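Local coordinates for uncharacterized protein GEBA250068378 (Sulfurospirillum deleyianum, PDB 3NKG) that is of unknown function but adopts a beta-rich fold with two four-stranded antiparallel sheets and belongs to the DUF5625 family, in the GBD clan, at residues A[28-40]-A[158-170]. Sequence-based numbering, arbitrary orientation.
Sequences ESWSYHLILQFAV and MIGRKVDFTIYIN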
loop_
_atom_site.group_PDB
_atom_site.type_symbol
_atom_site.label_atom_id
_atom_site.label_comp_id
_atom_site.label_asym_id
_atom_site.label_seq_id
_atom_site.Cartn_x
_atom_site.Cartn_y
_atom_site.Cartn_z
ATOM N N GLU A 28 -8.571 17.194 9.541
ATOM C CA GLU A 28 -7.781 17.473 10.727
ATOM C C GLU A 28 -6.325 17.565 10.329
ATOM O O GLU A 28 -5.812 16.689 9.603
ATOM C CB GLU A 28 -7.985 16.358 11.767
ATOM C CG GLU A 28 -7.434 16.650 13.173
ATOM C CD GLU A 28 -7.709 15.519 14.184
ATOM O OE1 GLU A 28 -8.750 14.829 14.061
ATOM O OE2 GLU A 28 -6.881 15.324 15.106
ATOM N N SER A 29 -5.658 18.622 10.785
ATOM C CA SER A 29 -4.219 18.719 10.604
ATOM C C SER A 29 -3.565 17.653 11.474
ATOM O O SER A 29 -3.543 17.768 12.703
ATOM C CB SER A 29 -3.710 20.120 10.987
ATOM O OG SER A 29 -4.279 21.100 10.137
ATOM N N TRP A 30 -3.041 16.609 10.840
ATOM C CA TRP A 30 -2.391 15.533 11.582
ATOM C C TRP A 30 -1.511 14.714 10.628
ATOM O O TRP A 30 -1.280 15.118 9.473
ATOM C CB TRP A 30 -3.461 14.643 12.213
ATOM C CG TRP A 30 -3.017 13.925 13.432
ATOM C CD1 TRP A 30 -2.702 12.603 13.534
ATOM C CD2 TRP A 30 -2.837 14.486 14.738
ATOM N NE1 TRP A 30 -2.339 12.304 14.824
ATOM C CE2 TRP A 30 -2.409 13.438 15.579
ATOM C CE3 TRP A 30 -3.006 15.771 15.272
ATOM C CZ2 TRP A 30 -2.148 13.639 16.941
ATOM C CZ3 TRP A 30 -2.740 15.965 16.624
ATOM C CH2 TRP A 30 -2.312 14.904 17.440
ATOM N N SER A 31 -1.009 13.572 11.092
ATOM C CA SER A 31 -0.259 12.704 10.197
ATOM C C SER A 31 -1.187 11.586 9.750
ATOM O O SER A 31 -2.112 11.200 10.497
ATOM C CB SER A 31 1.010 12.132 10.853
ATOM O OG SER A 31 0.716 11.368 12.011
ATOM N N TYR A 32 -0.939 11.094 8.536
ATOM C CA TYR A 32 -1.799 10.109 7.886
ATOM C C TYR A 32 -0.995 9.009 7.266
ATOM O O TYR A 32 -0.016 9.256 6.569
ATOM C CB TYR A 32 -2.625 10.741 6.763
ATOM C CG TYR A 32 -3.666 11.672 7.286
ATOM C CD1 TYR A 32 -3.336 12.967 7.665
ATOM C CD2 TYR A 32 -4.981 11.245 7.448
ATOM C CE1 TYR A 32 -4.313 13.834 8.181
ATOM C CE2 TYR A 32 -5.943 12.087 7.944
ATOM C CZ TYR A 32 -5.608 13.384 8.320
ATOM O OH TYR A 32 -6.589 14.220 8.817
ATOM N N HIS A 33 -1.448 7.785 7.471
ATOM C CA HIS A 33 -0.845 6.653 6.802
ATOM C C HIS A 33 -1.406 6.513 5.398
ATOM O O HIS A 33 -2.621 6.647 5.193
ATOM C CB HIS A 33 -1.150 5.363 7.567
ATOM C CG HIS A 33 -0.600 5.342 8.952
ATOM N ND1 HIS A 33 0.701 5.702 9.237
ATOM C CD2 HIS A 33 -1.172 5.006 10.133
ATOM C CE1 HIS A 33 0.907 5.591 10.539
ATOM N NE2 HIS A 33 -0.216 5.178 11.105
ATOM N N LEU A 34 -0.514 6.206 4.453
ATOM C CA LEU A 34 -0.880 5.846 3.089
ATOM C C LEU A 34 -0.520 4.378 2.907
ATOM O O LEU A 34 0.620 3.995 3.142
ATOM C CB LEU A 34 -0.083 6.665 2.079
ATOM C CG LEU A 34 -0.087 8.181 2.223
ATOM C CD1 LEU A 34 0.474 8.802 0.964
ATOM C CD2 LEU A 34 -1.493 8.686 2.471
ATOM N N ILE A 35 -1.485 3.555 2.502
ATOM C CA ILE A 35 -1.242 2.110 2.443
ATOM C C ILE A 35 -1.958 1.502 1.261
ATOM O O ILE A 35 -2.836 2.134 0.657
ATOM C CB ILE A 35 -1.770 1.384 3.713
ATOM C CG1 ILE A 35 -3.291 1.321 3.687
ATOM C CG2 ILE A 35 -1.272 2.073 5.019
ATOM C CD1 ILE A 35 -3.915 0.674 4.904
ATOM N N LEU A 36 -1.593 0.270 0.930
ATOM C CA LEU A 36 -2.370 -0.495 -0.022
ATOM C C LEU A 36 -3.041 -1.623 0.730
ATOM O O LEU A 36 -2.389 -2.315 1.536
ATOM C CB LEU A 36 -1.455 -1.090 -1.113
ATOM C CG LEU A 36 -0.642 -0.078 -1.908
ATOM C CD1 LEU A 36 0.276 -0.817 -2.853
ATOM C CD2 LEU A 36 -1.556 0.860 -2.651
ATOM N N GLN A 37 -4.322 -1.847 0.446
ATOM C CA GLN A 37 -5.078 -2.950 1.035
ATOM C C GLN A 37 -5.520 -3.915 -0.049
ATOM O O GLN A 37 -6.188 -3.505 -1.014
ATOM C CB GLN A 37 -6.327 -2.432 1.747
ATOM C CG GLN A 37 -6.051 -1.464 2.883
ATOM C CD GLN A 37 -7.328 -1.042 3.592
ATOM O OE1 GLN A 37 -8.145 -0.297 3.043
ATOM N NE2 GLN A 37 -7.515 -1.534 4.808
ATOM N N PHE A 38 -5.154 -5.186 0.128
ATOM C CA PHE A 38 -5.439 -6.251 -0.841
ATOM C C PHE A 38 -6.641 -7.090 -0.419
ATOM O O PHE A 38 -6.689 -7.590 0.706
ATOM C CB PHE A 38 -4.226 -7.176 -0.948
ATOM C CG PHE A 38 -3.019 -6.507 -1.502
ATOM C CD1 PHE A 38 -2.360 -5.515 -0.766
ATOM C CD2 PHE A 38 -2.582 -6.805 -2.789
ATOM C CE1 PHE A 38 -1.262 -4.889 -1.290
ATOM C CE2 PHE A 38 -1.494 -6.193 -3.315
ATOM C CZ PHE A 38 -0.820 -5.233 -2.584
ATOM N N ALA A 39 -7.606 -7.250 -1.318
ATOM C CA ALA A 39 -8.710 -8.199 -1.082
ATOM C C ALA A 39 -8.247 -9.646 -1.207
ATOM O O ALA A 39 -7.346 -9.963 -1.986
ATOM C CB ALA A 39 -9.853 -7.939 -2.023
ATOM N N VAL A 40 -8.873 -10.522 -0.428
ATOM C CA VAL A 40 -8.473 -11.922 -0.349
ATOM C C VAL A 40 -9.745 -12.759 -0.237
ATOM O O VAL A 40 -10.732 -12.301 0.344
ATOM C CB VAL A 40 -7.567 -12.152 0.880
ATOM C CG1 VAL A 40 -7.216 -13.604 1.022
ATOM C CG2 VAL A 40 -6.276 -11.313 0.766
HETATM N N MSE A 158 -1.844 -9.864 -9.905
HETATM C CA MSE A 158 -2.888 -8.968 -9.435
HETATM C C MSE A 158 -4.022 -8.853 -10.440
HETATM O O MSE A 158 -4.946 -8.073 -10.258
HETATM C CB MSE A 158 -2.284 -7.593 -9.171
HETATM C CG MSE A 158 -1.249 -7.629 -8.054
HETATM SE SE MSE A 158 -2.240 -7.908 -6.378
HETATM C CE MSE A 158 -1.297 -9.433 -5.572
ATOM N N ILE A 159 -3.962 -9.633 -11.511
ATOM C CA ILE A 159 -5.039 -9.566 -12.485
ATOM C C ILE A 159 -6.369 -9.970 -11.820
ATOM O O ILE A 159 -6.448 -11.008 -11.170
ATOM C CB ILE A 159 -4.760 -10.479 -13.707
ATOM C CG1 ILE A 159 -3.577 -9.948 -14.523
ATOM C CG2 ILE A 159 -5.994 -10.574 -14.594
ATOM C CD1 ILE A 159 -3.135 -10.948 -15.655
ATOM N N GLY A 160 -7.403 -9.156 -11.993
ATOM C CA GLY A 160 -8.702 -9.445 -11.410
ATOM C C GLY A 160 -8.789 -9.235 -9.894
ATOM O O GLY A 160 -9.832 -9.487 -9.288
ATOM N N ARG A 161 -7.714 -8.770 -9.264
ATOM C CA ARG A 161 -7.744 -8.645 -7.818
ATOM C C ARG A 161 -7.988 -7.205 -7.428
ATOM O O ARG A 161 -7.372 -6.301 -7.971
ATOM C CB ARG A 161 -6.459 -9.176 -7.170
ATOM C CG ARG A 161 -6.416 -8.934 -5.655
ATOM C CD ARG A 161 -5.201 -9.576 -4.978
ATOM N NE ARG A 161 -4.962 -10.962 -5.395
ATOM C CZ ARG A 161 -5.510 -12.041 -4.831
ATOM N NH1 ARG A 161 -5.196 -13.251 -5.296
ATOM N NH2 ARG A 161 -6.370 -11.934 -3.817
ATOM N N LYS A 162 -8.893 -6.990 -6.486
ATOM C CA LYS A 162 -9.126 -5.645 -5.968
ATOM C C LYS A 162 -8.043 -5.230 -4.978
ATOM O O LYS A 162 -7.677 -5.997 -4.074
ATOM C CB LYS A 162 -10.519 -5.524 -5.348
ATOM C CG LYS A 162 -11.616 -5.325 -6.382
ATOM C CD LYS A 162 -12.981 -5.708 -5.843
ATOM C CE LYS A 162 -13.836 -6.369 -6.936
ATOM N NZ LYS A 162 -15.186 -6.828 -6.450
ATOM N N VAL A 163 -7.526 -4.022 -5.191
ATOM C CA VAL A 163 -6.556 -3.385 -4.313
ATOM C C VAL A 163 -7.010 -1.925 -4.093
ATOM O O VAL A 163 -7.405 -1.254 -5.049
ATOM C CB VAL A 163 -5.167 -3.372 -4.965
ATOM C CG1 VAL A 163 -4.195 -2.551 -4.130
ATOM C CG2 VAL A 163 -4.657 -4.796 -5.205
ATOM N N ASP A 164 -6.980 -1.459 -2.844
ATOM C CA ASP A 164 -7.318 -0.071 -2.512
ATOM C C ASP A 164 -6.067 0.684 -2.082
ATOM O O ASP A 164 -5.283 0.188 -1.262
ATOM C CB ASP A 164 -8.303 -0.014 -1.339
ATOM C CG ASP A 164 -9.710 -0.394 -1.737
ATOM O OD1 ASP A 164 -10.105 -0.109 -2.885
ATOM O OD2 ASP A 164 -10.427 -0.964 -0.894
ATOM N N PHE A 165 -5.862 1.861 -2.649
ATOM C CA PHE A 165 -5.000 2.857 -2.020
ATOM C C PHE A 165 -5.818 3.543 -0.925
ATOM O O PHE A 165 -6.910 4.065 -1.179
ATOM C CB PHE A 165 -4.504 3.868 -3.045
ATOM C CG PHE A 165 -3.734 5.004 -2.454
ATOM C CD1 PHE A 165 -2.371 4.882 -2.207
ATOM C CD2 PHE A 165 -4.351 6.198 -2.172
ATOM C CE1 PHE A 165 -1.651 5.936 -1.662
ATOM C CE2 PHE A 165 -3.627 7.265 -1.622
ATOM C CZ PHE A 165 -2.286 7.124 -1.364
ATOM N N THR A 166 -5.294 3.540 0.295
ATOM C CA THR A 166 -6.055 4.038 1.442
ATOM C C THR A 166 -5.298 5.074 2.286
ATOM O O THR A 166 -4.112 4.907 2.578
ATOM C CB THR A 166 -6.535 2.874 2.307
ATOM O OG1 THR A 166 -7.517 2.142 1.578
ATOM C CG2 THR A 166 -7.168 3.368 3.604
ATOM N N ILE A 167 -5.997 6.150 2.652
ATOM C CA ILE A 167 -5.461 7.169 3.559
ATOM C C ILE A 167 -6.240 7.109 4.855
ATOM O O ILE A 167 -7.476 7.250 4.865
ATOM C CB ILE A 167 -5.601 8.587 2.956
ATOM C CG1 ILE A 167 -5.006 8.628 1.555
ATOM C CG2 ILE A 167 -4.914 9.663 3.839
ATOM C CD1 ILE A 167 -5.614 9.669 0.663
ATOM N N TYR A 168 -5.547 6.872 5.959
ATOM C CA TYR A 168 -6.228 6.972 7.244
ATOM C C TYR A 168 -5.360 7.654 8.307
ATOM O O TYR A 168 -4.127 7.674 8.219
ATOM C CB TYR A 168 -6.769 5.608 7.710
ATOM C CG TYR A 168 -5.706 4.638 8.173
ATOM C CD1 TYR A 168 -5.498 4.405 9.523
ATOM C CD2 TYR A 168 -4.914 3.954 7.264
ATOM C CE1 TYR A 168 -4.516 3.513 9.961
ATOM C CE2 TYR A 168 -3.927 3.073 7.691
ATOM C CZ TYR A 168 -3.738 2.852 9.041
ATOM O OH TYR A 168 -2.757 1.975 9.474
ATOM N N ILE A 169 -6.012 8.224 9.313
ATOM C CA ILE A 169 -5.313 9.075 10.259
ATOM C C ILE A 169 -4.411 8.213 11.125
ATOM O O ILE A 169 -4.772 7.089 11.460
ATOM C CB ILE A 169 -6.308 9.892 11.118
ATOM C CG1 ILE A 169 -5.645 11.167 11.649
ATOM C CG2 ILE A 169 -6.877 9.033 12.234
ATOM C CD1 ILE A 169 -6.591 12.104 12.361
ATOM N N ASN A 170 -3.217 8.713 11.434
ATOM C CA ASN A 170 -2.288 8.007 12.312
ATOM C C ASN A 170 -2.617 8.284 13.788
ATOM O O ASN A 170 -2.363 9.373 14.281
ATOM C CB ASN A 170 -0.863 8.451 11.997
ATOM C CG ASN A 170 0.149 7.982 13.034
ATOM O OD1 ASN A 170 -0.053 6.974 13.718
ATOM N ND2 ASN A 170 1.259 8.719 13.143
HETATM O O HOH W 1 -10.649 -0.479 1.515
#
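Leu34 and Ile167 lie side by side on the buried face of two neighbouring antiparallel strands, Leu34 CD2 reaching Ile167 CG1 at 3.6 Å. Next to them the Phe165 ring turns its edge to Leu34 CD1 and Leu36 CD2, and beyond these Phe38 CD2 meets Val163 CG2 at 3.8 Å. The selenium of selenomethionine Met158 comes in at the edge of the Phe38 ring, SE to CE2 3.6 Å, a Met-aromatic contact; helix 49-58 covers the pair, Leu58 on the Phe38 ring and Phe57 on Met158. Tyr32 is likewise buried: one face of its ring takes Ile169 CG1, while OH donates to a lone pair of Glu28 O at 2.7 Å. A leucine here would probably leave that carbonyl without its hydroxyl partner and Ile169 without a flat surface to lie on. Strands 30-38 and 163-169 are the central pair of a four-stranded antiparallel sheet, flanked by 132-140 and 7-11, and reciprocal backbone bonds join them at His33-Tyr168, Ile35-Thr166 and Gln37-Asp164.

The other face is more polar and partly open to solvent. Here the Tyr168 ring lies over His33 CB, brought there by a chi1 of 72° that sets CG between the backbone N and carbonyl carbon, and Ile35 CD1 touches its CE2. Asn170 CB covers one face of the His33 imidazole, whose ND1 is hydrogen-bonded to Thr137 OG1. Thr166 OG1, also hydrogen-bonded to Ser8 OG, donates to Gln37 OE1 at 2.9 Å from above the amide carbonyl plane; a water donates to that same oxygen. Trp30 NE1, at the start of strand 30-38, gives a bent bond (131°) to Asn170 O, and at the other end of the pair, just beyond the strands, Arg161, salt-bridged to Asp50, sends NH2 to Ala39 O at 2.9 Å, nearly in the guanidinium plane.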